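Long-range contact in Glyoxalase/bleomycin resistance protein/dioxygenase (Catenulispora acidiphila, PDB 4G6X), which belongs to the glyoxalase/bleomycin resistance/dioxygenase superfamily and may act as a dioxygenase: residues L51-V56 and W63-S68. Numbering follows the deposited sequence.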
loop_
_atom_site.group_PDB
_atom_site.type_symbol
_atom_site.label_atom_id
_atom_site.label_comp_id
_atom_site.label_asym_id
_atom_site.label_seq_id
_atom_site.Cartn_x
_atom_site.Cartn_y
_atom_site.Cartn_z
ATOM N N LEU A 51 -4.785 -15.711 -1.721
ATOM C CA LEU A 51 -6.151 -16.235 -1.690
ATOM C C LEU A 51 -7.138 -15.089 -1.835
ATOM O O LEU A 51 -6.952 -14.014 -1.225
ATOM C CB LEU A 51 -6.443 -16.891 -0.334
ATOM C CG LEU A 51 -5.422 -17.936 0.125
ATOM C CD1 LEU A 51 -5.899 -18.504 1.455
ATOM C CD2 LEU A 51 -5.274 -19.028 -0.921
ATOM N N VAL A 52 -8.225 -15.327 -2.554
ATOM C CA VAL A 52 -9.284 -14.278 -2.614
ATOM C C VAL A 52 -9.957 -14.117 -1.242
ATOM O O VAL A 52 -10.273 -15.120 -0.577
ATOM C CB VAL A 52 -10.336 -14.602 -3.694
ATOM C CG1 VAL A 52 -11.527 -13.640 -3.592
ATOM C CG2 VAL A 52 -9.682 -14.525 -5.066
ATOM N N LYS A 53 -10.059 -12.882 -0.754
ATOM C CA LYS A 53 -10.692 -12.565 0.500
ATOM C C LYS A 53 -12.079 -11.991 0.260
ATOM O O LYS A 53 -13.061 -12.486 0.754
ATOM C CB LYS A 53 -9.833 -11.599 1.293
ATOM C CG LYS A 53 -10.416 -11.164 2.581
ATOM C CD LYS A 53 -10.481 -12.380 3.523
ATOM C CE LYS A 53 -10.618 -11.893 4.947
ATOM N NZ LYS A 53 -10.587 -13.046 5.883
ATOM N N ALA A 54 -12.169 -10.958 -0.542
ATOM C CA ALA A 54 -13.434 -10.379 -0.895
ATOM C C ALA A 54 -13.485 -10.155 -2.434
ATOM O O ALA A 54 -12.502 -9.693 -3.068
ATOM C CB ALA A 54 -13.663 -9.085 -0.151
ATOM N N ASP A 55 -14.653 -10.464 -2.982
ATOM C CA ASP A 55 -14.965 -10.171 -4.386
ATOM C C ASP A 55 -16.397 -9.736 -4.488
ATOM O O ASP A 55 -17.303 -10.551 -4.422
ATOM C CB ASP A 55 -14.751 -11.423 -5.194
ATOM C CG ASP A 55 -14.873 -11.202 -6.732
ATOM O OD1 ASP A 55 -15.142 -10.078 -7.214
ATOM O OD2 ASP A 55 -14.728 -12.221 -7.430
ATOM N N VAL A 56 -16.629 -8.418 -4.622
ATOM C CA VAL A 56 -17.961 -7.862 -4.527
ATOM C C VAL A 56 -18.151 -6.907 -5.693
ATOM O O VAL A 56 -17.266 -6.120 -5.967
ATOM C CB VAL A 56 -18.063 -7.016 -3.227
ATOM C CG1 VAL A 56 -19.509 -6.607 -2.993
ATOM C CG2 VAL A 56 -17.474 -7.761 -2.039
ATOM N N TRP A 63 -14.807 -4.782 -6.141
ATOM C CA TRP A 63 -13.936 -4.682 -5.005
ATOM C C TRP A 63 -13.372 -6.049 -4.817
ATOM O O TRP A 63 -14.080 -6.949 -4.451
ATOM C CB TRP A 63 -14.749 -4.297 -3.745
ATOM C CG TRP A 63 -13.927 -4.253 -2.483
ATOM C CD1 TRP A 63 -13.742 -5.261 -1.533
ATOM C CD2 TRP A 63 -13.158 -3.128 -1.988
ATOM N NE1 TRP A 63 -12.924 -4.826 -0.531
ATOM C CE2 TRP A 63 -12.549 -3.560 -0.738
ATOM C CE3 TRP A 63 -12.978 -1.817 -2.413
ATOM C CZ2 TRP A 63 -11.739 -2.713 0.011
ATOM C CZ3 TRP A 63 -12.155 -0.970 -1.651
ATOM C CH2 TRP A 63 -11.571 -1.403 -0.466
ATOM N N LEU A 64 -12.088 -6.190 -5.108
ATOM C CA LEU A 64 -11.401 -7.482 -5.099
ATOM C C LEU A 64 -10.160 -7.393 -4.242
ATOM O O LEU A 64 -9.181 -6.666 -4.593
ATOM C CB LEU A 64 -11.021 -7.754 -6.552
ATOM C CG LEU A 64 -10.233 -9.040 -6.765
ATOM C CD1 LEU A 64 -11.026 -10.264 -6.300
ATOM C CD2 LEU A 64 -9.790 -9.127 -8.249
ATOM N N THR A 65 -10.139 -8.139 -3.130
ATOM C CA THR A 65 -8.971 -8.155 -2.312
ATOM C C THR A 65 -8.476 -9.586 -2.194
ATOM O O THR A 65 -9.258 -10.523 -2.261
ATOM C CB THR A 65 -9.217 -7.598 -0.911
ATOM O OG1 THR A 65 -10.232 -8.400 -0.294
ATOM C CG2 THR A 65 -9.694 -6.188 -0.999
ATOM N N VAL A 66 -7.174 -9.698 -1.975
ATOM C CA VAL A 66 -6.527 -10.980 -1.652
ATOM C C VAL A 66 -5.709 -10.908 -0.363
ATOM O O VAL A 66 -5.375 -9.842 0.140
ATOM C CB VAL A 66 -5.635 -11.443 -2.838
ATOM C CG1 VAL A 66 -6.459 -11.634 -4.123
ATOM C CG2 VAL A 66 -4.433 -10.533 -3.063
ATOM N N VAL A 67 -5.395 -12.075 0.221
ATOM C CA VAL A 67 -4.639 -12.137 1.450
ATOM C C VAL A 67 -3.605 -13.249 1.309
ATOM O O VAL A 67 -3.760 -14.142 0.453
ATOM C CB VAL A 67 -5.513 -12.478 2.652
ATOM C CG1 VAL A 67 -6.400 -11.317 3.040
ATOM C CG2 VAL A 67 -6.349 -13.709 2.375
ATOM N N SER A 68 -2.565 -13.176 2.124
ATOM C CA SER A 68 -1.571 -14.251 2.204
ATOM C C SER A 68 -2.196 -15.437 2.935
ATOM O O SER A 68 -2.943 -15.249 3.909
ATOM C CB SER A 68 -0.326 -13.784 2.982
ATOM O OG SER A 68 0.551 -14.884 3.258
#
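Thr65 is met by two successive residues of the other strand, Lys53 and Ala54, the signature of a classic beta bulge in the antiparallel pairing of 51-56 with 63-68. Lys53 N gives Thr65 O a nearly straight bond of 2.9 Å. Ala54 N reaches Thr65 O only weakly, at 3.4 Å. Thr65 N answers Ala54 O at 2.8 Å. Thr65 OG1, placed between backbone N and carbonyl carbon (chi1 59°), lies 3.5 Å from Ala54 CB. A short hydroxyl this close to the backbone can take a second weak bond from Ala54 N and still hydrogen-bond Gln76 OE1 in the next strand. Alanine's small methyl, on another flank, comes to the indole edge near the ring plane, Ala54 CB 4.1 Å from Trp63 CD1. On either side of the bulge, hydrogen-bonded pairs join Leu51 to Val67 and Val56 to Trp63. This hairpin lies in one of the chain's two four-stranded mixed sheets, as in the paired βαβββ modules of the vicinal oxygen chelate fold, with 51-58 outermost within the chain. Lys53 packs its aliphatic stem on Val67, Lys53 CB 3.9 Å from Val67 CG1. Its bent chain carries NZ to Pro72 O, and Arg62 forms a salt bridge with Asp55.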